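Local atomic coordinates of pyridoxamine 5'-phosphate oxidase-related, FMN-binding protein (Paracoccus denitrificans, PDB entry 6VNA), a protein that probably acts as a noncanonical heme oxygenase that degrades c-type heme, using a fold of the FMN-binding, pyridoxamine 5'-phosphate oxidase-like kind. Residues R7-D11 and Q146-L150; L40-I44 and A62-R66; L96-A102 and W131-S137; E22-H26 and R115-A119. All coordinates share one frame. Numbering follows the deposited sequence.

Contact 1. Residues R7-D11 and Q146-L150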
loop_
_atom_site.group_PDB
_atom_site.type_symbol
_atom_site.label_atom_id
_atom_site.label_comp_id
_atom_site.label_asym_id
_atom_site.label_seq_id
_atom_site.Cartn_x
_atom_site.Cartn_y
_atom_site.Cartn_z
ATOM N N ARG A 7 -22.604 4.609 -1.011
ATOM C CA ARG A 7 -21.946 4.583 -2.353
ATOM C C ARG A 7 -21.823 6.014 -2.871
ATOM O O ARG A 7 -20.703 6.409 -3.241
ATOM C CB ARG A 7 -22.712 3.725 -3.369
ATOM C CG ARG A 7 -22.573 2.220 -3.172
ATOM C CD ARG A 7 -21.152 1.676 -3.212
ATOM N NE ARG A 7 -20.457 2.022 -4.444
ATOM C CZ ARG A 7 -19.148 1.883 -4.653
ATOM N NH1 ARG A 7 -18.349 1.395 -3.715
ATOM N NH2 ARG A 7 -18.633 2.238 -5.815
ATOM N N GLU A 8 -22.935 6.749 -2.895
ATOM C CA GLU A 8 -22.998 8.146 -3.407
ATOM C C GLU A 8 -22.100 9.038 -2.537
ATOM O O GLU A 8 -22.304 9.103 -1.314
ATOM C CB GLU A 8 -24.444 8.639 -3.435
ATOM C CG GLU A 8 -24.633 9.988 -4.108
ATOM C CD GLU A 8 -26.088 10.310 -4.428
ATOM O OE1 GLU A 8 -26.981 9.626 -3.877
ATOM O OE2 GLU A 8 -26.333 11.236 -5.231
ATOM N N THR A 9 -21.136 9.701 -3.164
ATOM C CA THR A 9 -20.143 10.575 -2.506
ATOM C C THR A 9 -20.869 11.802 -1.946
ATOM O O THR A 9 -21.585 12.426 -2.712
ATOM C CB THR A 9 -19.018 10.878 -3.503
ATOM O OG1 THR A 9 -18.505 9.600 -3.877
ATOM C CG2 THR A 9 -17.922 11.765 -2.954
ATOM N N THR A 10 -20.652 12.121 -0.661
ATOM C CA THR A 10 -21.207 13.291 0.084
ATOM C C THR A 10 -20.062 14.212 0.493
ATOM O O THR A 10 -18.908 13.763 0.434
ATOM C CB THR A 10 -21.940 12.840 1.355
ATOM O OG1 THR A 10 -20.969 12.182 2.174
ATOM C CG2 THR A 10 -23.100 11.897 1.099
ATOM N N ASP A 11 -20.359 15.427 0.950
ATOM C CA ASP A 11 -19.326 16.385 1.433
ATOM C C ASP A 11 -18.640 15.816 2.695
ATOM O O ASP A 11 -17.444 16.161 2.963
ATOM C CB ASP A 11 -19.928 17.784 1.642
ATOM C CG ASP A 11 -20.007 18.623 0.370
ATOM O OD1 ASP A 11 -19.390 18.226 -0.630
ATOM O OD2 ASP A 11 -20.674 19.678 0.385
ATOM N N GLN A 146 -20.501 0.734 2.867
ATOM C CA GLN A 146 -19.974 0.725 1.480
ATOM C C GLN A 146 -18.984 1.879 1.317
ATOM O O GLN A 146 -19.138 2.907 1.991
ATOM C CB GLN A 146 -21.123 0.810 0.473
ATOM C CG GLN A 146 -21.960 -0.466 0.407
ATOM C CD GLN A 146 -22.895 -0.495 -0.782
ATOM O OE1 GLN A 146 -23.943 0.153 -0.783
ATOM N NE2 GLN A 146 -22.528 -1.256 -1.807
ATOM N N ALA A 147 -18.012 1.695 0.428
ATOM C CA ALA A 147 -16.967 2.678 0.084
ATOM C C ALA A 147 -17.567 3.822 -0.730
ATOM O O ALA A 147 -18.668 3.665 -1.274
ATOM C CB ALA A 147 -15.878 1.997 -0.690
ATOM N N PHE A 148 -16.838 4.928 -0.824
ATOM C CA PHE A 148 -17.104 6.059 -1.744
ATOM C C PHE A 148 -16.032 6.080 -2.839
ATOM O O PHE A 148 -14.818 5.964 -2.500
ATOM C CB PHE A 148 -17.100 7.380 -0.968
ATOM C CG PHE A 148 -18.003 7.380 0.234
ATOM C CD1 PHE A 148 -17.537 6.993 1.481
ATOM C CD2 PHE A 148 -19.334 7.739 0.113
ATOM C CE1 PHE A 148 -18.382 6.979 2.583
ATOM C CE2 PHE A 148 -20.177 7.731 1.218
ATOM C CZ PHE A 148 -19.700 7.353 2.453
ATOM N N LYS A 149 -16.460 6.246 -4.096
ATOM C CA LYS A 149 -15.591 6.603 -5.255
ATOM C C LYS A 149 -15.336 8.113 -5.243
ATOM O O LYS A 149 -16.299 8.867 -5.126
ATOM C CB LYS A 149 -16.229 6.192 -6.584
ATOM C CG LYS A 149 -16.232 4.695 -6.832
ATOM C CD LYS A 149 -16.281 4.311 -8.296
ATOM C CE LYS A 149 -16.296 2.808 -8.492
ATOM N NZ LYS A 149 -16.153 2.425 -9.916
ATOM N N LEU A 150 -14.075 8.531 -5.352
ATOM C CA LEU A 150 -13.675 9.954 -5.264
ATOM C C LEU A 150 -12.940 10.368 -6.543
ATOM O O LEU A 150 -12.200 9.547 -7.106
ATOM C CB LEU A 150 -12.774 10.118 -4.038
ATOM C CG LEU A 150 -13.408 9.799 -2.685
ATOM C CD1 LEU A 150 -12.368 9.862 -1.588
ATOM C CD2 LEU A 150 -14.531 10.763 -2.374
#
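A surface contact between the N-terminal arm and a strand late in the chain lets two distant parts of the sequence close on each other. Residues 7-10 are an irregular lead-in to helix 11-23, and they cross strand 148-151, which pairs antiparallel with strand 137-141. The backbone polar groups of Phe148 and Leu150 bond to Leu140 and Gly138 of that strand, so the carbonyl of Lys149 between them faces elsewhere. Thr9 uses it: its OG1 donates a short hydrogen bond of 2.6 Å to Lys149 O, while its CG2 rests 3.6 Å from CD2 of Leu150. Beside this bond, Glu8 O meets the edge of the Phe148 ring, 3.6 Å from CD2, and the Phe148 ring also packs on Ala13 of the helix. Farther out, Arg7 CA makes a CH···O contact of 3.6 Å with Ala147 O. The Arg7 side chain starts away from the strand but, with its first three chi angles all m, folds back until NH2 is 3.6 Å from CG of Lys149. Thr10 then serves as N-cap, its OG1 bonding to Ala13 N. The whole is an irregular arm laid over an antiparallel beta hairpin, fastened by one side chain to backbone bond, just before a helix whose Ala17 packs on Leu150.

Contact 2. Residues L40-I44 and A62-R66; sequences LVTRI and AAHAR
In this helix-on-sheet contact, part of a split-barrel fold like that of the FMN-binding oxidases, the first turn of helix 63-70 sits against one face of strand 39-48. Residues 40-44 are in regular beta conformation and alternate strictly: Leu40, Thr42 and Ile44 direct their CA-to-CB bonds toward the helix, whereas Val41 and Arg43 point away. Val41 O bonds to Ser94 OG, and Arg43 NH1 to Ala87 O, both of the second subunit, which also touches Leu40 and Ala63. Leu40, with chi1 t and chi2 p, places CD2 3.8 Å from CB of Ala63. Thr42, chi1 p, faces His64, CA to CA 7.2 Å. Ile44, also p in chi1, lays CG2 over one face of the His64 ring, 4.3 Å from its centroid and 17° off the normal, a CH-pi contact. On the helical side Ala62 is the N-cap residue, and Arg66 N closes the turn on Ala62 O at 2.9 Å. His64 takes chi1 p and chi2 near -124°, which brings its imidazole against Thr42 and Ile44. The polar link is weak: His64 ND1 donates to Thr42 OG1 over 2.8 Å, at an N-H···O angle of only 122°.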
loop_
_atom_site.group_PDB
_atom_site.type_symbol
_atom_site.label_atom_id
_atom_site.label_comp_id
_atom_site.label_asym_id
_atom_site.label_seq_id
_atom_site.Cartn_x
_atom_site.Cartn_y
_atom_site.Cartn_z
ATOM N N LEU A 40 4.282 -4.209 -6.538
ATOM C CA LEU A 40 5.167 -4.185 -5.343
ATOM C C LEU A 40 4.582 -3.223 -4.287
ATOM O O LEU A 40 4.418 -2.015 -4.602
ATOM C CB LEU A 40 6.551 -3.703 -5.775
ATOM C CG LEU A 40 7.562 -3.575 -4.640
ATOM C CD1 LEU A 40 7.794 -4.931 -3.975
ATOM C CD2 LEU A 40 8.868 -2.994 -5.142
ATOM N N VAL A 41 4.256 -3.728 -3.092
ATOM C CA VAL A 41 3.634 -2.924 -1.995
ATOM C C VAL A 41 4.683 -2.725 -0.911
ATOM O O VAL A 41 5.134 -3.752 -0.335
ATOM C CB VAL A 41 2.357 -3.587 -1.462
ATOM C CG1 VAL A 41 1.553 -2.613 -0.623
ATOM C CG2 VAL A 41 1.502 -4.143 -2.596
ATOM N N THR A 42 5.097 -1.468 -0.707
ATOM C CA THR A 42 6.146 -1.061 0.259
ATOM C C THR A 42 5.617 0.077 1.149
ATOM O O THR A 42 4.744 0.839 0.726
ATOM C CB THR A 42 7.439 -0.620 -0.438
ATOM O OG1 THR A 42 7.146 0.518 -1.248
ATOM C CG2 THR A 42 8.067 -1.685 -1.306
ATOM N N ARG A 43 6.167 0.195 2.350
ATOM C CA ARG A 43 5.795 1.243 3.325
ATOM C C ARG A 43 6.699 2.447 3.096
ATOM O O ARG A 43 7.912 2.242 3.053
ATOM C CB ARG A 43 5.934 0.749 4.767
ATOM C CG ARG A 43 5.527 1.806 5.779
ATOM C CD ARG A 43 5.539 1.255 7.173
ATOM N NE ARG A 43 4.322 0.536 7.487
ATOM C CZ ARG A 43 4.148 -0.207 8.577
ATOM N NH1 ARG A 43 5.127 -0.337 9.458
ATOM N NH2 ARG A 43 2.988 -0.811 8.788
ATOM N N ILE A 44 6.117 3.638 3.016
ATOM C CA ILE A 44 6.855 4.904 2.738
ATOM C C ILE A 44 6.447 6.030 3.697
ATOM O O ILE A 44 5.307 6.048 4.178
ATOM C CB ILE A 44 6.609 5.354 1.288
ATOM C CG1 ILE A 44 5.126 5.624 1.017
ATOM C CG2 ILE A 44 7.194 4.346 0.314
ATOM C CD1 ILE A 44 4.879 6.667 -0.046
ATOM N N ALA A 62 16.201 2.499 -4.202
ATOM C CA ALA A 62 15.340 1.419 -3.672
ATOM C C ALA A 62 14.405 0.896 -4.770
ATOM O O ALA A 62 14.067 1.666 -5.687
ATOM C CB ALA A 62 14.538 1.928 -2.490
ATOM N N ALA A 63 13.958 -0.352 -4.607
ATOM C CA ALA A 63 13.036 -1.102 -5.482
ATOM C C ALA A 63 11.857 -0.252 -5.963
ATOM O O ALA A 63 11.560 -0.303 -7.160
ATOM C CB ALA A 63 12.548 -2.329 -4.759
ATOM N N HIS A 64 11.173 0.452 -5.069
ATOM C CA HIS A 64 9.938 1.218 -5.381
ATOM C C HIS A 64 10.307 2.487 -6.161
ATOM O O HIS A 64 9.511 2.901 -7.014
ATOM C CB HIS A 64 9.075 1.491 -4.117
ATOM C CG HIS A 64 9.784 2.074 -2.940
ATOM N ND1 HIS A 64 9.774 1.468 -1.702
ATOM C CD2 HIS A 64 10.508 3.206 -2.793
ATOM C CE1 HIS A 64 10.489 2.181 -0.855
ATOM N NE2 HIS A 64 10.948 3.256 -1.497
ATOM N N ALA A 65 11.470 3.070 -5.895
ATOM C CA ALA A 65 11.967 4.270 -6.611
ATOM C C ALA A 65 12.357 3.876 -8.047
ATOM O O ALA A 65 12.010 4.605 -9.002
ATOM C CB ALA A 65 13.126 4.868 -5.850
ATOM N N ARG A 66 13.018 2.729 -8.204
ATOM C CA ARG A 66 13.428 2.202 -9.531
ATOM C C ARG A 66 12.172 1.859 -10.317
ATOM O O ARG A 66 12.138 2.168 -11.496
ATOM C CB ARG A 66 14.346 0.986 -9.379
ATOM C CG ARG A 66 15.686 1.352 -8.768
ATOM C CD ARG A 66 16.706 0.268 -8.930
ATOM N NE ARG A 66 16.794 -0.620 -7.786
ATOM C CZ ARG A 66 16.134 -1.747 -7.648
ATOM N NH1 ARG A 66 15.261 -2.132 -8.554
ATOM N NH2 ARG A 66 16.340 -2.477 -6.582
#

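Contact 3. Residues L96-A102 and W131-S137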
loop_
_atom_site.group_PDB
_atom_site.type_symbol
_atom_site.label_atom_id
_atom_site.label_comp_id
_atom_site.label_asym_id
_atom_site.label_seq_id
_atom_site.Cartn_x
_atom_site.Cartn_y
_atom_site.Cartn_z
ATOM N N LEU A 96 -5.353 6.046 -6.693
ATOM C CA LEU A 96 -4.684 5.728 -7.980
ATOM C C LEU A 96 -4.099 7.044 -8.501
ATOM O O LEU A 96 -4.849 8.010 -8.586
ATOM C CB LEU A 96 -5.693 5.146 -8.977
ATOM C CG LEU A 96 -6.387 3.829 -8.614
ATOM C CD1 LEU A 96 -7.313 3.381 -9.735
ATOM C CD2 LEU A 96 -5.402 2.718 -8.303
ATOM N N GLY A 97 -2.798 7.076 -8.794
ATOM C CA GLY A 97 -2.102 8.318 -9.159
ATOM C C GLY A 97 -0.976 8.061 -10.134
ATOM O O GLY A 97 -0.767 6.869 -10.496
ATOM N N ARG A 98 -0.285 9.138 -10.527
ATOM C CA ARG A 98 0.974 9.095 -11.308
ATOM C C ARG A 98 2.050 9.869 -10.537
ATOM O O ARG A 98 1.798 10.997 -10.126
ATOM C CB ARG A 98 0.739 9.582 -12.745
ATOM C CG ARG A 98 0.122 10.970 -12.897
ATOM C CD ARG A 98 -1.399 10.978 -13.050
ATOM N NE ARG A 98 -1.913 11.796 -14.155
ATOM C CZ ARG A 98 -2.019 13.128 -14.166
ATOM N NH1 ARG A 98 -1.623 13.854 -13.133
ATOM N NH2 ARG A 98 -2.513 13.735 -15.230
ATOM N N ALA A 99 3.212 9.256 -10.336
ATOM C CA ALA A 99 4.352 9.831 -9.602
ATOM C C ALA A 99 5.078 10.822 -10.510
ATOM O O ALA A 99 5.179 10.554 -11.709
ATOM C CB ALA A 99 5.272 8.731 -9.139
ATOM N N VAL A 100 5.556 11.919 -9.933
ATOM C CA VAL A 100 6.297 13.013 -10.620
ATOM C C VAL A 100 7.391 13.490 -9.676
ATOM O O VAL A 100 7.086 13.923 -8.580
ATOM C CB VAL A 100 5.363 14.180 -10.997
ATOM C CG1 VAL A 100 6.126 15.309 -11.685
ATOM C CG2 VAL A 100 4.195 13.708 -11.851
ATOM N N PRO A 101 8.684 13.450 -10.053
ATOM C CA PRO A 101 9.727 14.058 -9.229
ATOM C C PRO A 101 9.336 15.496 -8.858
ATOM O O PRO A 101 8.810 16.218 -9.681
ATOM C CB PRO A 101 10.972 14.015 -10.124
ATOM C CG PRO A 101 10.705 12.846 -11.051
ATOM C CD PRO A 101 9.208 12.838 -11.283
ATOM N N ALA A 102 9.539 15.860 -7.601
ATOM C CA ALA A 102 9.121 17.163 -7.054
ATOM C C ALA A 102 10.349 18.066 -6.983
ATOM O O ALA A 102 11.436 17.579 -6.568
ATOM C CB ALA A 102 8.487 16.974 -5.705
ATOM N N TRP A 131 8.786 12.819 -4.394
ATOM C CA TRP A 131 7.843 12.523 -5.506
ATOM C C TRP A 131 6.435 13.025 -5.154
ATOM O O TRP A 131 5.919 12.604 -4.097
ATOM C CB TRP A 131 7.770 11.015 -5.736
ATOM C CG TRP A 131 9.034 10.374 -6.206
ATOM C CD1 TRP A 131 10.137 10.030 -5.479
ATOM C CD2 TRP A 131 9.274 9.914 -7.542
ATOM N NE1 TRP A 131 11.066 9.419 -6.287
ATOM C CE2 TRP A 131 10.563 9.336 -7.555
ATOM C CE3 TRP A 131 8.523 9.962 -8.722
ATOM C CZ2 TRP A 131 11.116 8.799 -8.712
ATOM C CZ3 TRP A 131 9.076 9.437 -9.868
ATOM C CH2 TRP A 131 10.348 8.858 -9.856
ATOM N N ARG A 132 5.813 13.825 -6.025
ATOM C CA ARG A 132 4.367 14.139 -5.957
ATOM C C ARG A 132 3.611 12.976 -6.590
ATOM O O ARG A 132 3.996 12.559 -7.683
ATOM C CB ARG A 132 4.035 15.435 -6.701
ATOM C CG ARG A 132 4.553 16.686 -6.011
ATOM C CD ARG A 132 4.475 17.900 -6.917
ATOM N NE ARG A 132 3.138 18.124 -7.444
ATOM C CZ ARG A 132 2.191 18.849 -6.859
ATOM N NH1 ARG A 132 2.404 19.425 -5.686
ATOM N NH2 ARG A 132 1.015 18.981 -7.443
ATOM N N ILE A 133 2.579 12.465 -5.930
ATOM C CA ILE A 133 1.716 11.403 -6.513
ATOM C C ILE A 133 0.381 12.060 -6.817
ATOM O O ILE A 133 -0.426 12.220 -5.883
ATOM C CB ILE A 133 1.636 10.171 -5.593
ATOM C CG1 ILE A 133 3.034 9.588 -5.387
ATOM C CG2 ILE A 133 0.695 9.124 -6.167
ATOM C CD1 ILE A 133 3.153 8.691 -4.213
ATOM N N GLU A 134 0.215 12.487 -8.072
ATOM C CA GLU A 134 -0.940 13.285 -8.538
ATOM C C GLU A 134 -2.122 12.346 -8.695
ATOM O O GLU A 134 -2.048 11.377 -9.436
ATOM C CB GLU A 134 -0.616 14.006 -9.840
ATOM C CG GLU A 134 0.469 15.055 -9.686
ATOM C CD GLU A 134 0.991 15.612 -11.002
ATOM O OE1 GLU A 134 0.554 15.113 -12.061
ATOM O OE2 GLU A 134 1.840 16.537 -10.963
ATOM N N PRO A 135 -3.222 12.565 -7.950
ATOM C CA PRO A 135 -4.352 11.649 -8.001
ATOM C C PRO A 135 -5.163 11.772 -9.290
ATOM O O PRO A 135 -5.375 12.863 -9.759
ATOM C CB PRO A 135 -5.200 12.018 -6.768
ATOM C CG PRO A 135 -4.803 13.444 -6.442
ATOM C CD PRO A 135 -3.374 13.599 -6.913
ATOM N N VAL A 136 -5.598 10.617 -9.777
ATOM C CA VAL A 136 -6.609 10.430 -10.847
ATOM C C VAL A 136 -7.940 10.062 -10.184
ATOM O O VAL A 136 -8.941 10.726 -10.499
ATOM C CB VAL A 136 -6.136 9.338 -11.833
ATOM C CG1 VAL A 136 -7.201 8.973 -12.846
ATOM C CG2 VAL A 136 -4.848 9.733 -12.531
ATOM N N SER A 137 -7.947 9.033 -9.318
ATOM C CA SER A 137 -9.158 8.498 -8.642
ATOM C C SER A 137 -8.860 7.996 -7.209
ATOM O O SER A 137 -7.677 7.860 -6.822
ATOM C CB SER A 137 -9.788 7.420 -9.484
ATOM O OG SER A 137 -9.121 6.181 -9.304
#
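Hydrogen-bond bookkeeping explains how strand 92-101 pairs antiparallel with strand 128-135 and, past the corner at Val136, with strand 137-141. Arg98 and Glu134 form a hydrogen-bonded pair, Arg98 N to Glu134 O at 3.1 Å and Glu134 N to Arg98 O at 3.0 Å; Val100 N and Arg132 O (2.8 Å) with Arg132 N and Val100 O (2.9 Å) form the next. Intervening residues turn their polar backbone outward, Gly97 to Ala74, Ile133 to Pro54. At the far end a classic beta bulge sets Val136 and Ser137 opposite Leu96: Leu96 O accepts from Val136 N at 3.0 Å and, weakly, from Ser137 N at 3.3 Å, while Leu96 N donates to Ser137 O at 3.0 Å. Arg98 NH1 and Glu134 OE1 make a 2.7 Å salt bridge; Arg132 engages Asp49 and Asp51. On the face opposite Arg98, Pro101 CG lies over the six-membered ring of Trp131, 4.3 Å from its centroid. Backbone bonds thus set the register, while salt bridges neutralise the charges on Arg98, Glu134 and Arg132.

Contact 4. Residues E22-H26 and R115-A119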
loop_
_atom_site.group_PDB
_atom_site.type_symbol
_atom_site.label_atom_id
_atom_site.label_comp_id
_atom_site.label_asym_id
_atom_site.label_seq_id
_atom_site.Cartn_x
_atom_site.Cartn_y
_atom_site.Cartn_z
ATOM N N GLU A 22 -4.382 15.040 5.394
ATOM C CA GLU A 22 -3.759 16.065 6.289
ATOM C C GLU A 22 -3.039 15.383 7.456
ATOM O O GLU A 22 -1.960 15.864 7.843
ATOM C CB GLU A 22 -4.814 17.057 6.780
ATOM C CG GLU A 22 -4.312 18.020 7.853
ATOM C CD GLU A 22 -3.155 18.919 7.445
ATOM O OE1 GLU A 22 -3.125 19.340 6.267
ATOM O OE2 GLU A 22 -2.282 19.193 8.312
ATOM N N ALA A 23 -3.574 14.267 7.966
ATOM C CA ALA A 23 -3.021 13.545 9.142
ATOM C C ALA A 23 -1.908 12.560 8.746
ATOM O O ALA A 23 -1.155 12.160 9.637
ATOM C CB ALA A 23 -4.144 12.844 9.864
ATOM N N ALA A 24 -1.796 12.197 7.462
ATOM C CA ALA A 24 -0.892 11.143 6.929
ATOM C C ALA A 24 0.584 11.480 7.172
ATOM O O ALA A 24 1.022 12.552 6.775
ATOM C CB ALA A 24 -1.161 10.949 5.455
ATOM N N ARG A 25 1.329 10.571 7.793
ATOM C CA ARG A 25 2.815 10.635 7.908
ATOM C C ARG A 25 3.460 9.448 7.155
ATOM O O ARG A 25 4.610 9.564 6.758
ATOM C CB ARG A 25 3.192 10.702 9.396
ATOM C CG ARG A 25 2.643 11.924 10.126
ATOM C CD ARG A 25 3.149 13.234 9.528
ATOM N NE ARG A 25 2.678 14.460 10.169
ATOM C CZ ARG A 25 1.553 15.101 9.877
ATOM N NH1 ARG A 25 0.723 14.631 8.960
ATOM N NH2 ARG A 25 1.248 16.216 10.523
ATOM N N HIS A 26 2.741 8.344 6.954
ATOM C CA HIS A 26 3.226 7.123 6.268
ATOM C C HIS A 26 2.121 6.588 5.382
ATOM O O HIS A 26 0.976 7.012 5.580
ATOM C CB HIS A 26 3.672 6.053 7.273
ATOM C CG HIS A 26 4.682 6.567 8.232
ATOM N ND1 HIS A 26 5.993 6.779 7.865
ATOM C CD2 HIS A 26 4.577 6.938 9.533
ATOM C CE1 HIS A 26 6.661 7.264 8.896
ATOM N NE2 HIS A 26 5.815 7.362 9.937
ATOM N N ARG A 115 6.358 18.285 10.676
ATOM C CA ARG A 115 5.251 17.287 10.684
ATOM C C ARG A 115 5.788 15.887 11.024
ATOM O O ARG A 115 5.025 15.079 11.583
ATOM C CB ARG A 115 4.496 17.376 9.356
ATOM C CG ARG A 115 3.795 18.714 9.160
ATOM C CD ARG A 115 3.389 19.001 7.729
ATOM N NE ARG A 115 2.361 18.081 7.256
ATOM C CZ ARG A 115 1.050 18.267 7.350
ATOM N NH1 ARG A 115 0.562 19.352 7.922
ATOM N NH2 ARG A 115 0.226 17.350 6.872
ATOM N N ASP A 116 7.059 15.612 10.744
ATOM C CA ASP A 116 7.697 14.304 11.053
ATOM C C ASP A 116 9.141 14.563 11.477
ATOM O O ASP A 116 10.037 14.586 10.630
ATOM C CB ASP A 116 7.589 13.361 9.852
ATOM C CG ASP A 116 7.910 11.911 10.158
ATOM O OD1 ASP A 116 8.156 11.599 11.341
ATOM O OD2 ASP A 116 7.901 11.099 9.202
ATOM N N PRO A 117 9.397 14.807 12.790
ATOM C CA PRO A 117 10.754 15.052 13.291
ATOM C C PRO A 117 11.725 13.882 13.040
ATOM O O PRO A 117 12.800 14.115 12.499
ATOM C CB PRO A 117 10.549 15.265 14.801
ATOM C CG PRO A 117 9.091 15.640 14.952
ATOM C CD PRO A 117 8.382 14.889 13.852
ATOM N N LYS A 118 11.318 12.664 13.425
ATOM C CA LYS A 118 12.020 11.373 13.157
ATOM C C LYS A 118 12.666 11.379 11.761
ATOM O O LYS A 118 13.754 10.779 11.621
ATOM C CB LYS A 118 11.028 10.208 13.289
ATOM C CG LYS A 118 11.550 8.832 12.883
ATOM C CD LYS A 118 11.371 8.466 11.407
ATOM C CE LYS A 118 9.943 8.140 11.012
ATOM N NZ LYS A 118 9.686 8.460 9.588
ATOM N N ALA A 119 12.022 12.015 10.772
ATOM C CA ALA A 119 12.426 12.027 9.344
ATOM C C ALA A 119 13.604 12.984 9.094
ATOM O O ALA A 119 13.734 13.447 7.941
ATOM C CB ALA A 119 11.238 12.388 8.481
HETATM O O HOH W 1 0.089 14.747 5.515
#
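The touching parts of the two segments, CA 22 to 26 and CA 115 to 118, run 19° apart and come closest at Arg25 and Asp116, whose CA atoms are 6.9 Å apart. The contact joins the C-terminal ends of two helices of a split-barrel fold: Ala24 is the first non-helical residue after helix 11-23, Asp116 the first after helix 108-115. Arginines from both sides satisfy the carbonyls exposed there. Arg25 NE donates to Arg115 O at 2.8 Å, while its NH1 turns back to Glu22 O (3.2 Å) and Ala24 O (3.0 Å). Arg115 reaches the other way, its NH1 forming a salt bridge with Glu22 OE2 at 2.9 Å and its NH2 bonding weakly to Glu22 O at 2.8 Å. The two guanidinium groups therefore crowd, Arg25 NH1 lying 3.5 Å from Arg115 NH2, a closeness probably offset by the Glu22 carboxylate and nearby carbonyls. Farther along, Lys118 NZ bridges to Asp116 OD2 at 3.2 Å and meets the edge of the His26 ring, 3.3 Å from CE1. One water accepts from Arg115 NH2 at 2.9 Å and lies 2.7 Å from Ala24 O.

The four contacts illustrate how a split barrel is held together by contacts of different kinds. Contact 2 adjoins two others: Ala65 O lies 4.3 Å from CZ2 of Trp131 in contact 3, and Ile44 O lies 3.5 Å from CB of His26 in contact 4. Contacts 3 and 4 do not touch, their nearest atoms being about 10 Å apart. Contact 1 meets contact 3 where Leu150 O approaches Ser137 CB at 4.0 Å, yet the centres of contacts 1 and 2 are 29 Å apart. Relatives bind FMN at the dimer interface; if that holds here, contact 1, which does not touch the second subunit, probably lies farther from such a site than contacts 2, 3 and 4, which do.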